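Local coordinates for probable chitinase A (Chromobacterium violaceum, PDB 4TX8), which probably hydrolyses internal glycosidic bonds of chitin, as an endochitinase of glycoside hydrolase family 18, at residues A[135-140]-A[176-181]; A[214-219]-A[251-256]. All coordinates share one frame; numbering follows the deposited sequence.

Overall arrangement
Both contacts lie in the GH18 barrel, and each pairs two parallel strands that are neighbours in its sheet. Starting from the N terminus, interaction 1 closes first: the chain leaves 135-140, runs through helix 160-171 and returns at 176-181. After helix 193-210, interaction 2 opens at 214-219 and closes at 251-256 behind helix 230-246. The two loops are therefore in series, neither nested nor crossed. Strands 176-182 and 214-218 pair in turn, with probable hydrogen bonds from L181 N to D216 O and from D218 N to L181 O, so 135-140, 176-181, 214-219 and 251-256 form four successive staves. The centres of interactions 1 and 2 lie about 8 Å apart.

Interaction 1 of 2, residues A[135-140]-A[176-181]; sequences VIVVAF and KVVLSL
Residues 135-138 pair in parallel with 176-179, the two strand axes inclined by 30°, and a zipper of four backbone hydrogen bonds joins them: I136 N to K176 O, V178 N to I136 O, V138 N to V178 O and S180 N to V138 O. The shortest are I136 N to K176 O and V138 N to V178 O, each 2.7 Å.

On the face carrying V135, V137 and V178, the V178 side chain sits close to eclipsed (chi1 -14°) and splits its methyls between two partners. Its CG1 meets V135 CG1 at 3.8 Å, while its CG2 lies the same distance from V137 CG1. That V137 methyl also presses on S180 CB, 3.5 Å away. The other face is looser: V138 CG2 approaches V177 CG1 at 4.0 Å, and V138 CG1 reaches the tip of L179 at CD1.

At the end of the ladder, S180 directs OG to the rim of the F140 ring, where OG lies 3.4 Å from F140 CD1 and near the ring plane. The peptide bond preceding F140 is cis, and the A139 methyl rests over the centre of one face of the same ring. Non-proline cis peptides of this kind recur near the active site of GH18 enzymes. The buried S180 OG finds its polar partner in D216 OD2.

Strand 108-114 flanks 135-140, bonding to V135, V137 and A139 and placing V110 and Y112 against the valines. Strand 214-218 borders 176-181 on its other side, with D216 touching V137 and V178. L179 and L181 pack outward on I206, F199 and L203 of helix 193-210, whereas I136 is covered by L126 and V129.

Interaction 2 of 2, residues A[214-219]-A[251-256]; sequences GIDLDL and YLSMAP. With CA (calcium ion), chain D.
D218 and A255 meet at a calcium ion, which D218 OD1 and A255 O each bind at 2.4 Å; a water supplies a further ligand at 2.5 Å, and E220 completes the site with both carboxylate oxygens. The D218 carboxyl group, anti to its own backbone N (chi1 -172°), is also held by Q292, which hydrogen-bonds to the metal-binding oxygen.

Two residues earlier on each strand, S253 OG donates a short bond of 2.5 Å to D216 OD1, using the anti lone pair of that oxygen. S253 OG stands between its backbone N and carbonyl carbon (chi1 64°), which brings it against the D216 side chain. D216 OD2, the partner of S180, is also bonded to Y112 OH, so three hydroxyls fix the rotation of this buried carboxyl group.

Four backbone bonds set the register behind these groups: I215 N to Y251 O, S253 N to I215 O, L217 N to S253 O and A255 N to L217 O. The last leads A255 directly into the metal site. Lacking a side chain, G214 comes close, its CA 3.2 Å from Y251 O. On the face opposite D216 and S253, I215 and L252 lie alongside each other, CG1 to CD1 at 4.0 Å, and L217 CD1 touches M254 CG.

Helix 230-246 links the strands as a parallel beta-alpha-beta unit of the TIM barrel. D213, D216, D218 and E220 match the DxxDxDxE signature of GH18 chitinases, whose last acid serves as proton donor in the family and probably does so in this enzyme; here that glutamate, E220, binds the calcium ion.

Interaction 1 of 2, residues A[135-140]-A[176-181]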
# COMPACT_ATOMS: atom_id res chain seq x y z
N VAL A 135 2.50 9.20 0.55
CA VAL A 135 1.13 8.94 0.15
C VAL A 135 0.43 8.17 1.26
O VAL A 135 0.86 7.08 1.65
CB VAL A 135 1.04 8.15 -1.17
CG1 VAL A 135 -0.42 7.96 -1.57
CG2 VAL A 135 1.79 8.88 -2.28
N ILE A 136 -0.65 8.75 1.77
CA ILE A 136 -1.42 8.14 2.84
C ILE A 136 -2.69 7.53 2.26
O ILE A 136 -3.58 8.25 1.80
CB ILE A 136 -1.78 9.16 3.93
CG1 ILE A 136 -0.51 9.84 4.45
CG2 ILE A 136 -2.54 8.49 5.06
CD1 ILE A 136 -0.78 11.09 5.27
N VAL A 137 -2.77 6.20 2.27
CA VAL A 137 -3.90 5.51 1.66
C VAL A 137 -4.91 5.07 2.71
O VAL A 137 -4.65 4.16 3.50
CB VAL A 137 -3.45 4.29 0.86
CG1 VAL A 137 -4.63 3.71 0.09
CG2 VAL A 137 -2.33 4.66 -0.09
N VAL A 138 -6.08 5.71 2.71
CA VAL A 138 -7.12 5.42 3.68
C VAL A 138 -7.82 4.10 3.39
O VAL A 138 -8.40 3.91 2.32
CB VAL A 138 -8.16 6.56 3.73
CG1 VAL A 138 -9.32 6.19 4.63
CG2 VAL A 138 -7.50 7.85 4.20
N ALA A 139 -7.75 3.18 4.35
CA ALA A 139 -8.27 1.83 4.20
C ALA A 139 -9.38 1.54 5.22
O ALA A 139 -9.09 1.47 6.42
CB ALA A 139 -7.15 0.83 4.35
N PHE A 140 -10.62 1.35 4.78
CA PHE A 140 -11.01 1.30 3.38
C PHE A 140 -12.36 1.98 3.17
O PHE A 140 -13.03 2.36 4.13
CB PHE A 140 -11.14 -0.14 2.88
CG PHE A 140 -9.86 -0.93 2.93
CD1 PHE A 140 -9.00 -0.94 1.84
CD2 PHE A 140 -9.54 -1.68 4.05
CE1 PHE A 140 -7.83 -1.68 1.88
CE2 PHE A 140 -8.37 -2.42 4.09
CZ PHE A 140 -7.51 -2.42 3.01
N LYS A 176 -0.10 13.04 -0.49
CA LYS A 176 -1.36 12.68 -1.12
C LYS A 176 -2.18 11.83 -0.15
O LYS A 176 -1.62 11.00 0.57
CB LYS A 176 -1.13 11.93 -2.43
CG LYS A 176 -0.43 12.75 -3.50
CD LYS A 176 -1.28 13.94 -3.90
CE LYS A 176 -0.55 14.84 -4.88
NZ LYS A 176 -1.31 16.08 -5.18
N VAL A 177 -3.49 12.04 -0.14
CA VAL A 177 -4.38 11.24 0.68
C VAL A 177 -5.44 10.61 -0.21
O VAL A 177 -6.29 11.31 -0.76
CB VAL A 177 -5.06 12.08 1.78
CG1 VAL A 177 -5.91 11.18 2.68
CG2 VAL A 177 -4.01 12.82 2.61
N VAL A 178 -5.38 9.30 -0.37
CA VAL A 178 -6.27 8.64 -1.31
C VAL A 178 -7.14 7.59 -0.61
O VAL A 178 -6.77 7.07 0.44
CB VAL A 178 -5.47 8.00 -2.49
CG1 VAL A 178 -4.04 8.54 -2.50
CG2 VAL A 178 -5.47 6.49 -2.42
N LEU A 179 -8.30 7.31 -1.19
CA LEU A 179 -9.25 6.37 -0.63
C LEU A 179 -9.09 5.00 -1.28
O LEU A 179 -9.18 4.89 -2.50
CB LEU A 179 -10.68 6.88 -0.81
CG LEU A 179 -11.78 5.98 -0.26
CD1 LEU A 179 -11.59 5.76 1.23
CD2 LEU A 179 -13.15 6.58 -0.55
N SER A 180 -8.86 3.96 -0.48
CA SER A 180 -8.68 2.63 -1.04
C SER A 180 -9.98 1.83 -1.09
O SER A 180 -10.77 1.83 -0.15
CB SER A 180 -7.63 1.85 -0.25
OG SER A 180 -7.44 0.56 -0.83
N LEU A 181 -10.17 1.14 -2.21
CA LEU A 181 -11.26 0.19 -2.35
C LEU A 181 -10.73 -1.20 -2.02
O LEU A 181 -9.87 -1.72 -2.73
CB LEU A 181 -11.83 0.22 -3.77
CG LEU A 181 -12.91 1.23 -4.15
CD1 LEU A 181 -12.73 2.57 -3.44
CD2 LEU A 181 -12.90 1.43 -5.65

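Interaction 2 of 2, residues A[214-219]-A[251-256]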
# COMPACT_ATOMS: atom_id res chain seq x y z
N GLY A 214 -7.73 10.99 -4.81
CA GLY A 214 -8.07 9.95 -5.76
C GLY A 214 -8.30 8.62 -5.08
O GLY A 214 -8.61 8.59 -3.89
N ILE A 215 -8.15 7.53 -5.82
CA ILE A 215 -8.46 6.21 -5.27
C ILE A 215 -7.34 5.20 -5.47
O ILE A 215 -6.48 5.34 -6.34
CB ILE A 215 -9.74 5.63 -5.90
CG1 ILE A 215 -9.53 5.31 -7.37
CG2 ILE A 215 -10.93 6.58 -5.70
CD1 ILE A 215 -10.73 4.68 -8.05
N ASP A 216 -7.38 4.17 -4.63
CA ASP A 216 -6.47 3.03 -4.72
C ASP A 216 -7.30 1.76 -4.91
O ASP A 216 -8.29 1.56 -4.21
CB ASP A 216 -5.61 2.92 -3.46
CG ASP A 216 -4.76 1.66 -3.44
OD1 ASP A 216 -3.80 1.58 -4.23
OD2 ASP A 216 -5.04 0.76 -2.62
N LEU A 217 -6.90 0.92 -5.85
CA LEU A 217 -7.62 -0.33 -6.08
C LEU A 217 -6.94 -1.50 -5.37
O LEU A 217 -5.88 -1.97 -5.79
CB LEU A 217 -7.75 -0.61 -7.57
CG LEU A 217 -8.34 0.53 -8.41
CD1 LEU A 217 -8.40 0.13 -9.88
CD2 LEU A 217 -9.73 0.92 -7.90
N ASP A 218 -7.56 -1.96 -4.30
CA ASP A 218 -7.06 -3.10 -3.53
C ASP A 218 -8.22 -4.08 -3.36
O ASP A 218 -8.44 -4.60 -2.27
CB ASP A 218 -6.52 -2.64 -2.18
CG ASP A 218 -5.80 -3.74 -1.42
OD1 ASP A 218 -5.39 -4.73 -2.04
OD2 ASP A 218 -5.65 -3.60 -0.19
N LEU A 219 -8.95 -4.32 -4.44
CA LEU A 219 -10.26 -4.95 -4.35
C LEU A 219 -10.39 -6.30 -5.05
O LEU A 219 -11.48 -6.86 -5.12
CB LEU A 219 -11.33 -3.99 -4.90
CG LEU A 219 -11.02 -3.25 -6.21
CD1 LEU A 219 -10.91 -4.19 -7.41
CD2 LEU A 219 -12.07 -2.19 -6.48
N TYR A 251 -5.71 11.16 -8.62
CA TYR A 251 -4.67 10.19 -8.31
C TYR A 251 -5.24 8.78 -8.45
O TYR A 251 -6.34 8.49 -7.97
CB TYR A 251 -4.14 10.42 -6.89
CG TYR A 251 -3.04 9.48 -6.42
CD1 TYR A 251 -3.35 8.22 -5.92
CD2 TYR A 251 -1.71 9.87 -6.42
CE1 TYR A 251 -2.36 7.37 -5.46
CE2 TYR A 251 -0.71 9.02 -5.97
CZ TYR A 251 -1.04 7.77 -5.49
OH TYR A 251 -0.06 6.92 -5.03
N LEU A 252 -4.50 7.90 -9.12
CA LEU A 252 -4.93 6.52 -9.29
C LEU A 252 -3.80 5.55 -8.98
O LEU A 252 -2.76 5.57 -9.64
CB LEU A 252 -5.45 6.28 -10.71
CG LEU A 252 -5.78 4.83 -11.05
CD1 LEU A 252 -6.90 4.28 -10.17
CD2 LEU A 252 -6.14 4.68 -12.53
N SER A 253 -4.01 4.69 -7.99
CA SER A 253 -3.05 3.64 -7.70
C SER A 253 -3.71 2.27 -7.70
O SER A 253 -4.92 2.15 -7.53
CB SER A 253 -2.35 3.89 -6.37
OG SER A 253 -3.26 3.83 -5.29
N MET A 254 -2.89 1.24 -7.90
CA MET A 254 -3.36 -0.14 -7.88
C MET A 254 -2.44 -0.97 -7.01
O MET A 254 -1.22 -0.81 -7.06
CB MET A 254 -3.40 -0.73 -9.29
CG MET A 254 -4.21 0.07 -10.29
SD MET A 254 -3.98 -0.60 -11.95
CE MET A 254 -5.02 0.52 -12.90
N ALA A 255 -3.02 -1.87 -6.23
CA ALA A 255 -2.21 -2.76 -5.40
C ALA A 255 -2.61 -4.22 -5.56
O ALA A 255 -2.98 -4.86 -4.58
CB ALA A 255 -2.31 -2.34 -3.94
N PRO A 256 -2.53 -4.76 -6.78
CA PRO A 256 -2.91 -6.16 -6.94
C PRO A 256 -1.80 -7.12 -6.50
O PRO A 256 -0.63 -6.76 -6.54
CB PRO A 256 -3.17 -6.28 -8.45
CG PRO A 256 -2.28 -5.26 -9.05
CD PRO A 256 -2.08 -4.16 -8.05
CA CA D . -4.71 -6.29 -3.69
O HOH W 1 -5.43 -7.99 -1.94